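Local atomic coordinates of iron aquisition yersiniabactin synthesis enzyme, YbtT (Escherichia coli, PDB entry 6BA9), a protein that hydrolyses thioesters with little specificity as a type II thioesterase, sustaining yersiniabactin production in pathogenic enterobacteria. Residues R61-L66 and F169-S174; A96-R101 and Y175-P180. The protein carries 1 engineered substitution. All blocks are in the same frame, centred on the assembly; numbering follows the deposited sequence.

Interaction 1 (R61-L66 and F169-S174)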
ATOM      1  N   ARG A  61      13.666  -6.129  -3.485  1.00 14.62           N
ATOM      2  CA  ARG A  61      13.314  -7.251  -2.621  1.00 13.84           C
ATOM      3  C   ARG A  61      13.256  -6.848  -1.151  1.00 13.56           C
ATOM      4  O   ARG A  61      13.294  -7.716  -0.266  1.00 14.90           O
ATOM      5  CB  ARG A  61      14.292  -8.401  -2.864  1.00 17.65           C
ATOM      6  CG  ARG A  61      14.259  -8.818  -4.327  1.00 22.07           C
ATOM      7  CD  ARG A  61      15.017 -10.082  -4.582  1.00 31.55           C
ATOM      8  NE  ARG A  61      16.414 -10.016  -4.184  1.00 29.75           N
ATOM      9  CZ  ARG A  61      17.421  -9.664  -4.983  1.00 31.41           C
ATOM     10  NH1 ARG A  61      17.206  -9.300  -6.240  1.00 30.74           N
ATOM     11  NH2 ARG A  61      18.658  -9.678  -4.510  1.00 37.02           N
ATOM     12  N   SER A  62      13.114  -5.544  -0.876  1.00 11.95           N
ATOM     13  CA  SER A  62      13.106  -4.992   0.477  1.00 12.39           C
ATOM     14  C   SER A  62      12.078  -3.869   0.589  1.00 12.64           C
ATOM     15  O   SER A  62      12.116  -2.903  -0.180  1.00 12.80           O
ATOM     16  CB  SER A  62      14.505  -4.434   0.783  1.00 15.09           C
ATOM     17  OG  SER A  62      14.482  -3.538   1.861  1.00 15.66           O
ATOM     18  N   ILE A  63      11.200  -3.982   1.585  1.00 13.09           N
ATOM     19  CA  ILE A  63      10.241  -2.932   1.915  1.00 12.27           C
ATOM     20  C   ILE A  63      10.963  -1.636   2.284  1.00 13.08           C
ATOM     21  O   ILE A  63      10.571  -0.545   1.862  1.00 11.85           O
ATOM     22  CB  ILE A  63       9.307  -3.406   3.053  1.00 11.87           C
ATOM     23  CG1 ILE A  63       8.460  -4.608   2.616  1.00 12.28           C
ATOM     24  CG2 ILE A  63       8.444  -2.244   3.574  1.00 12.52           C
ATOM     25  CD1 ILE A  63       7.568  -4.349   1.371  1.00 12.97           C
ATOM     26  N   THR A  64      11.996  -1.726   3.121  1.00 14.31           N
ATOM     27  CA  THR A  64      12.655  -0.505   3.576  1.00 13.68           C
ATOM     28  C   THR A  64      13.396   0.187   2.430  1.00 14.31           C
ATOM     29  O   THR A  64      13.482   1.420   2.410  1.00 14.28           O
ATOM     30  CB  THR A  64      13.558  -0.784   4.796  1.00 15.05           C
ATOM     31  OG1 THR A  64      14.453  -1.856   4.506  1.00 16.76           O
ATOM     32  CG2 THR A  64      12.747  -1.141   6.024  1.00 16.17           C
ATOM     33  N   GLN A  65      13.925  -0.575   1.469  1.00 13.63           N
ATOM     34  CA  GLN A  65      14.550   0.037   0.285  1.00 13.34           C
ATOM     35  C   GLN A  65      13.515   0.797  -0.546  1.00 13.16           C
ATOM     36  O   GLN A  65      13.760   1.919  -1.004  1.00 14.62           O
ATOM     37  CB  GLN A  65      15.227  -1.011  -0.591  1.00 17.09           C
ATOM     38  CG  GLN A  65      16.528  -1.535  -0.077  1.00 22.65           C
ATOM     39  CD  GLN A  65      17.067  -2.647  -0.951  1.00 28.44           C
ATOM     40  OE1 GLN A  65      16.605  -2.850  -2.087  1.00 24.95           O
ATOM     41  NE2 GLN A  65      18.046  -3.387  -0.428  1.00 38.02           N
ATOM     42  N   LEU A  66      12.353   0.188  -0.775  1.00 13.47           N
ATOM     43  CA  LEU A  66      11.283   0.883  -1.482  1.00 11.48           C
ATOM     44  C   LEU A  66      10.883   2.166  -0.760  1.00 12.37           C
ATOM     45  O   LEU A  66      10.673   3.212  -1.394  1.00 11.21           O
ATOM     46  CB  LEU A  66      10.075  -0.045  -1.618  1.00 11.97           C
ATOM     47  CG  LEU A  66      10.236  -1.192  -2.619  1.00 11.14           C
ATOM     48  CD1 LEU A  66       9.151  -2.248  -2.392  1.00 14.14           C
ATOM     49  CD2 LEU A  66      10.169  -0.677  -4.045  1.00 12.12           C
ATOM     50  N   PHE A 169       6.583 -10.490  -3.387  1.00 12.48           N
ATOM     51  CA  PHE A 169       6.170 -11.340  -2.276  1.00 13.13           C
ATOM     52  C   PHE A 169       7.331 -11.649  -1.330  1.00 12.45           C
ATOM     53  O   PHE A 169       7.130 -11.738  -0.109  1.00 13.63           O
ATOM     54  CB  PHE A 169       5.448 -12.586  -2.790  1.00 13.03           C
ATOM     55  CG  PHE A 169       3.985 -12.355  -3.041  1.00 12.37           C
ATOM     56  CD1 PHE A 169       3.082 -12.531  -2.018  1.00 16.38           C
ATOM     57  CD2 PHE A 169       3.521 -11.969  -4.279  1.00 13.68           C
ATOM     58  CE1 PHE A 169       1.733 -12.307  -2.239  1.00 15.90           C
ATOM     59  CE2 PHE A 169       2.158 -11.748  -4.478  1.00 14.58           C
ATOM     60  CZ  PHE A 169       1.302 -11.929  -3.466  1.00 14.95           C
ATOM     61  N   TYR A 170       8.543 -11.786  -1.861  1.00 13.11           N
ATOM     62  CA  TYR A 170       9.698 -11.939  -0.980  1.00 13.22           C
ATOM     63  C   TYR A 170       9.881 -10.697  -0.109  1.00 13.22           C
ATOM     64  O   TYR A 170      10.087 -10.803   1.107  1.00 14.03           O
ATOM     65  CB  TYR A 170      10.978 -12.268  -1.755  1.00 12.45           C
ATOM     66  CG  TYR A 170      12.156 -12.394  -0.798  1.00 13.96           C
ATOM     67  CD1 TYR A 170      12.924 -11.283  -0.444  1.00 13.94           C
ATOM     68  CD2 TYR A 170      12.443 -13.599  -0.193  1.00 16.41           C
ATOM     69  CE1 TYR A 170      13.938 -11.388   0.465  1.00 15.47           C
ATOM     70  CE2 TYR A 170      13.480 -13.714   0.711  1.00 15.47           C
ATOM     71  CZ  TYR A 170      14.208 -12.615   1.042  1.00 17.19           C
ATOM     72  OH  TYR A 170      15.241 -12.711   1.955  1.00 19.73           O
ATOM     73  N   ALA A 171       9.758  -9.511  -0.701  1.00 12.25           N
ATOM     74  CA  ALA A 171       9.884  -8.285   0.086  1.00 13.73           C
ATOM     75  C   ALA A 171       8.862  -8.256   1.204  1.00 12.64           C
ATOM     76  O   ALA A 171       9.179  -7.937   2.352  1.00 14.33           O
ATOM     77  CB  ALA A 171       9.701  -7.070  -0.815  1.00 13.36           C
ATOM     78  N   THR A 172       7.600  -8.526   0.869  1.00 12.10           N
ATOM     79  CA  THR A 172       6.553  -8.333   1.851  1.00 13.03           C
ATOM     80  C   THR A 172       6.579  -9.409   2.931  1.00 15.28           C
ATOM     81  O   THR A 172       6.207  -9.127   4.071  1.00 16.01           O
ATOM     82  CB  THR A 172       5.183  -8.227   1.147  1.00 12.58           C
ATOM     83  OG1 THR A 172       4.210  -7.718   2.064  1.00 14.86           O
ATOM     84  CG2 THR A 172       4.675  -9.557   0.663  1.00 12.58           C
ATOM     85  N   GLU A 173       7.007 -10.640   2.595  1.00 14.08           N
ATOM     86  CA  GLU A 173       7.038 -11.713   3.591  1.00 14.21           C
ATOM     87  C   GLU A 173       8.279 -11.653   4.480  1.00 14.34           C
ATOM     88  O   GLU A 173       8.223 -12.048   5.660  1.00 15.14           O
ATOM     89  CB  GLU A 173       6.906 -13.068   2.877  1.00 15.03           C
ATOM     90  CG  GLU A 173       5.532 -13.235   2.264  1.00 15.33           C
ATOM     91  CD  GLU A 173       5.347 -14.506   1.486  1.00 17.51           C
ATOM     92  OE1 GLU A 173       6.303 -15.311   1.357  1.00 19.54           O
ATOM     93  OE2 GLU A 173       4.235 -14.679   0.959  1.00 18.14           O
ATOM     94  N   SER A 174       9.393 -11.153   3.960  1.00 13.74           N
ATOM     95  CA  SER A 174      10.618 -11.069   4.747  1.00 13.55           C
ATOM     96  C   SER A 174      10.624  -9.863   5.668  1.00 17.45           C
ATOM     97  O   SER A 174      11.505  -9.767   6.532  1.00 19.68           O
ATOM     98  CB  SER A 174      11.846 -11.055   3.837  1.00 16.49           C
ATOM     99  OG  SER A 174      11.905  -9.883   3.049  1.00 16.89           O
TER
HETATM  100  O   HOH W   1      14.065  -8.238   2.225  1.00 24.62           O
HETATM  101  O   HOH W   2      11.428  -6.497   3.102  1.00 12.48           O
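The methyl group of Ala171 points at the backbone just before helix 63-77 and meets the peptide there directly, with CB 3.6 Å from Arg61 C. Next to it, the Tyr170 ring offers its edge to the same carbonyl: Arg61 O lies near the ring plane, 3.6 Å from Tyr170 CD1. The first torsion sets Tyr170 CG anti to the backbone N (chi1 179°), beside the carbonyl carbon. Ser174 CB rests over one face of the same ring, offset toward its rim. The end of the Ile63 side chain comes nearer than its CB, with CG1 3.4 Å from Ala171 O and the terminal CD1 4.1 Å from Ala171 CB. The contact joins the start of helix 63-77, where Ser62 is the N-cap and its OG accepts from Gln65 N, to the C-terminal part of helix 155-174, in the helical insertion between strands 112-116 and 190-195 that in related alpha/beta-hydrolase thioesterases forms the lid. No direct hydrogen bond links the segments; two waters do so. One donates to Arg61 O at 2.7 Å and to Ser174 OG at 2.8 Å, and that hydroxyl in turn donates back to Tyr170 O. The other accepts from Ile63 N at 2.9 Å and donates to Ala171 O at 2.8 Å. CB of Thr172 points away from 61-66, and its hydroxyl is hydrogen-bonded to Gln94 of helix 91-105.

Interaction 2 (A96-R101 and Y175-P180)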
ATOM      1  N   ALA A  96       4.146   2.255   2.947  1.00 10.64           N
ATOM      2  CA  ALA A  96       3.614   3.538   3.393  1.00 10.41           C
ATOM      3  C   ALA A  96       4.037   3.823   4.826  1.00 11.33           C
ATOM      4  O   ALA A  96       4.440   4.948   5.140  1.00 12.22           O
ATOM      5  CB  ALA A  96       2.088   3.539   3.285  1.00 12.29           C
ATOM      6  N   PHE A  97       3.958   2.820   5.699  1.00 10.78           N
ATOM      7  CA  PHE A  97       4.400   2.972   7.080  1.00 11.90           C
ATOM      8  C   PHE A  97       5.876   3.343   7.158  1.00 11.04           C
ATOM      9  O   PHE A  97       6.252   4.313   7.839  1.00 11.91           O
ATOM     10  CB  PHE A  97       4.133   1.661   7.823  1.00 13.47           C
ATOM     11  CG  PHE A  97       4.718   1.606   9.206  1.00 11.73           C
ATOM     12  CD1 PHE A  97       4.262   2.444  10.200  1.00 14.99           C
ATOM     13  CD2 PHE A  97       5.701   0.701   9.507  1.00 13.14           C
ATOM     14  CE1 PHE A  97       4.795   2.358  11.494  1.00 16.25           C
ATOM     15  CE2 PHE A  97       6.230   0.615  10.785  1.00 17.21           C
ATOM     16  CZ  PHE A  97       5.778   1.447  11.767  1.00 16.46           C
ATOM     17  N   GLU A  98       6.739   2.591   6.462  1.00 11.53           N
ATOM     18  CA  GLU A  98       8.175   2.864   6.530  1.00 12.87           C
ATOM     19  C   GLU A  98       8.528   4.201   5.882  1.00 14.06           C
ATOM     20  O   GLU A  98       9.441   4.897   6.346  1.00 12.85           O
ATOM     21  CB  GLU A  98       8.967   1.694   5.930  1.00 11.99           C
ATOM     22  CG  GLU A  98       8.903   0.390   6.727  1.00 12.46           C
ATOM     23  CD  GLU A  98       9.654   0.440   8.035  1.00 16.40           C
ATOM     24  OE1 GLU A  98      10.501   1.349   8.221  1.00 16.96           O
ATOM     25  OE2 GLU A  98       9.373  -0.432   8.885  1.00 15.38           O
ATOM     26  N   THR A  99       7.799   4.593   4.840  1.00 11.70           N
ATOM     27  CA  THR A  99       7.976   5.915   4.248  1.00 11.46           C
ATOM     28  C   THR A  99       7.587   7.002   5.234  1.00 12.09           C
ATOM     29  O   THR A  99       8.307   8.002   5.397  1.00 13.01           O
ATOM     30  CB  THR A  99       7.138   6.020   2.970  1.00 12.59           C
ATOM     31  OG1 THR A  99       7.556   5.020   2.031  1.00 12.43           O
ATOM     32  CG2 THR A  99       7.303   7.385   2.304  1.00 12.53           C
ATOM     33  N   CYS A 100       6.459   6.813   5.909  1.00 12.16           N
ATOM     34  CA  CYS A 100       5.999   7.776   6.893  1.00 13.24           C
ATOM     35  C   CYS A 100       7.000   7.900   8.025  1.00 12.82           C
ATOM     36  O   CYS A 100       7.256   9.013   8.508  1.00 13.94           O
ATOM     37  CB  CYS A 100       4.624   7.350   7.415  1.00 13.66           C
ATOM     38  SG  CYS A 100       3.742   8.649   8.333  1.00 15.82           S
ATOM     39  N   ARG A 101       7.600   6.785   8.431  1.00 12.63           N
ATOM     40  CA  ARG A 101       8.635   6.796   9.468  1.00 14.67           C
ATOM     41  C   ARG A 101       9.778   7.719   9.068  1.00 15.34           C
ATOM     42  O   ARG A 101      10.201   8.580   9.850  1.00 17.41           O
ATOM     43  CB  ARG A 101       9.124   5.373   9.706  1.00 18.52           C
ATOM     44  CG  ARG A 101      10.216   5.176  10.744  1.00 27.65           C
ATOM     45  CD  ARG A 101      10.219   3.716  11.300  1.00 34.74           C
ATOM     46  NE  ARG A 101      11.563   3.338  11.723  1.00 42.00           N
ATOM     47  CZ  ARG A 101      12.221   2.240  11.348  1.00 42.69           C
ATOM     48  NH1 ARG A 101      11.666   1.343  10.543  1.00 41.55           N
ATOM     49  NH2 ARG A 101      13.454   2.030  11.805  1.00 45.62           N
ATOM     50  N   TYR A 175       9.657  -8.963   5.510  1.00 14.07           N
ATOM     51  CA  TYR A 175       9.514  -7.775   6.345  1.00 13.37           C
ATOM     52  C   TYR A 175       8.883  -8.170   7.672  1.00 13.72           C
ATOM     53  O   TYR A 175       7.730  -8.617   7.714  1.00 14.86           O
ATOM     54  CB  TYR A 175       8.647  -6.753   5.610  1.00 14.44           C
ATOM     55  CG  TYR A 175       8.324  -5.515   6.411  1.00 14.11           C
ATOM     56  CD1 TYR A 175       7.098  -5.371   7.038  1.00 14.18           C
ATOM     57  CD2 TYR A 175       9.248  -4.497   6.566  1.00 13.42           C
ATOM     58  CE1 TYR A 175       6.795  -4.247   7.762  1.00 13.76           C
ATOM     59  CE2 TYR A 175       8.945  -3.365   7.286  1.00 14.55           C
ATOM     60  CZ  TYR A 175       7.714  -3.252   7.891  1.00 13.78           C
ATOM     61  OH  TYR A 175       7.356  -2.141   8.626  1.00 14.14           O
ATOM     62  N   HIS A 176       9.646  -8.017   8.749  1.00 15.38           N
ATOM     63  CA  HIS A 176       9.194  -8.465  10.053  1.00 17.11           C
ATOM     64  C   HIS A 176      10.159  -7.942  11.098  1.00 16.24           C
ATOM     65  O   HIS A 176      11.377  -7.948  10.881  1.00 19.26           O
ATOM     66  CB  HIS A 176       9.163  -9.995  10.120  1.00 19.64           C
ATOM     67  CG  HIS A 176       8.741 -10.524  11.451  1.00 17.56           C
ATOM     68  ND1 HIS A 176       9.644 -11.010  12.377  1.00 23.52           N
ATOM     69  CD2 HIS A 176       7.520 -10.619  12.023  1.00 20.23           C
ATOM     70  CE1 HIS A 176       8.987 -11.401  13.455  1.00 22.61           C
ATOM     71  NE2 HIS A 176       7.700 -11.173  13.269  1.00 22.36           N
ATOM     72  N   TYR A 177       9.607  -7.505  12.221  1.00 16.17           N
ATOM     73  CA  TYR A 177      10.382  -7.096  13.382  1.00 16.60           C
ATOM     74  C   TYR A 177      10.048  -8.004  14.559  1.00 21.43           C
ATOM     75  O   TYR A 177       8.921  -8.480  14.697  1.00 21.38           O
ATOM     76  CB  TYR A 177      10.045  -5.673  13.796  1.00 18.78           C
ATOM     77  CG  TYR A 177      10.437  -4.598  12.809  1.00 20.17           C
ATOM     78  CD1 TYR A 177      11.737  -4.118  12.748  1.00 23.29           C
ATOM     79  CD2 TYR A 177       9.492  -4.029  11.962  1.00 18.02           C
ATOM     80  CE1 TYR A 177      12.083  -3.109  11.857  1.00 28.30           C
ATOM     81  CE2 TYR A 177       9.828  -3.027  11.080  1.00 18.46           C
ATOM     82  CZ  TYR A 177      11.120  -2.573  11.019  1.00 22.33           C
ATOM     83  OH  TYR A 177      11.456  -1.556  10.135  1.00 26.41           O
ATOM     84  N   ASP A 178      11.031  -8.220  15.437  1.00 21.60           N
ATOM     85  CA  ASP A 178      10.778  -9.124  16.553  1.00 26.73           C
ATOM     86  C   ASP A 178       9.751  -8.555  17.521  1.00 25.33           C
ATOM     87  O   ASP A 178       8.979  -9.318  18.109  1.00 30.35           O
ATOM     88  CB  ASP A 178      12.073  -9.452  17.289  1.00 29.81           C
ATOM     89  CG  ASP A 178      12.935 -10.437  16.536  1.00 42.07           C
ATOM     90  OD1 ASP A 178      12.405 -11.128  15.640  1.00 41.41           O
ATOM     91  OD2 ASP A 178      14.144 -10.524  16.847  1.00 54.54           O
ATOM     92  N   SER A 179       9.714  -7.239  17.695  1.00 21.27           N
ATOM     93  CA  SER A 179       8.766  -6.638  18.618  1.00 21.40           C
ATOM     94  C   SER A 179       8.562  -5.177  18.243  1.00 22.66           C
ATOM     95  O   SER A 179       9.439  -4.558  17.629  1.00 22.99           O
ATOM     96  CB  SER A 179       9.262  -6.759  20.068  1.00 31.23           C
ATOM     97  OG  SER A 179       9.620  -5.504  20.594  1.00 36.13           O
ATOM     98  N   PRO A 180       7.421  -4.593  18.622  1.00 21.12           N
ATOM     99  CA  PRO A 180       7.181  -3.163  18.347  1.00 19.14           C
ATOM    100  C   PRO A 180       8.165  -2.222  19.015  1.00 23.77           C
ATOM    101  O   PRO A 180       8.250  -1.054  18.619  1.00 22.29           O
ATOM    102  CB  PRO A 180       5.751  -2.938  18.862  1.00 22.33           C
ATOM    103  CG  PRO A 180       5.147  -4.322  18.959  1.00 25.41           C
ATOM    104  CD  PRO A 180       6.278  -5.226  19.301  1.00 22.36           C
TER
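Two tyrosine hydroxyls converge on a single carboxylate oxygen: Tyr175 OH and Tyr177 OH each donate to Glu98 OE2, both at 2.7 Å. They arrive differently. Tyr175 meets the carboxylate tip to tip along the anti lone pair of OE2, the one away from OE1, with ring and carboxylate planes 78° apart. Tyr177 also comes in tip to tip, but its hydroxyl sits above the carboxylate plane, and the two planes are 35° apart. OE2 lies at the edge of both rings. The other oxygen, Glu98 OE1, forms a salt bridge with Arg101 NH1 at 2.6 Å, one helical turn on; the angle makes the hydrogen bond in it weak. The same nitrogen makes a weak bond of 2.9 Å to Tyr177 OH, reached by a chain extended from CG to NE. A bend at chi2 (-70°) places Glu98 CD, whose oxygens then meet the two hydroxyls and Arg101. Farther out, Tyr175 OH also lies at the edge of the Phe97 ring, 3.4 Å from CD2, and Phe97 meets Trp209 edge-to-face. These residues tie helix 91-105, which follows the nucleophile elbow of the alpha/beta-hydrolase fold, to the loop between helix 155-174 and strand 190-195. With two hydroxyl donors on OE2 and a guanidinium beside OE1, the buried Glu98 is probably held as a carboxylate.

Interactions 1 and 2 have centres 11 Å apart and share a continuous chain: Ser174 ends the second segment of interaction 1, and Tyr175 opens that of interaction 2. Ile63 bridges them, its CB 3.7 Å from Tyr175 CD2 and its CG2 4.1 Å from Glu98 CG, so the tyrosine-carboxylate cluster packs directly against the first turn of helix 63-77. Together they fasten the C-terminal part of helix 155-174 and the loop after it to two helices of the alpha/beta core. Helix 91-105 begins right after the nucleophile position, where an engineered alanine replaces what is probably the catalytic serine.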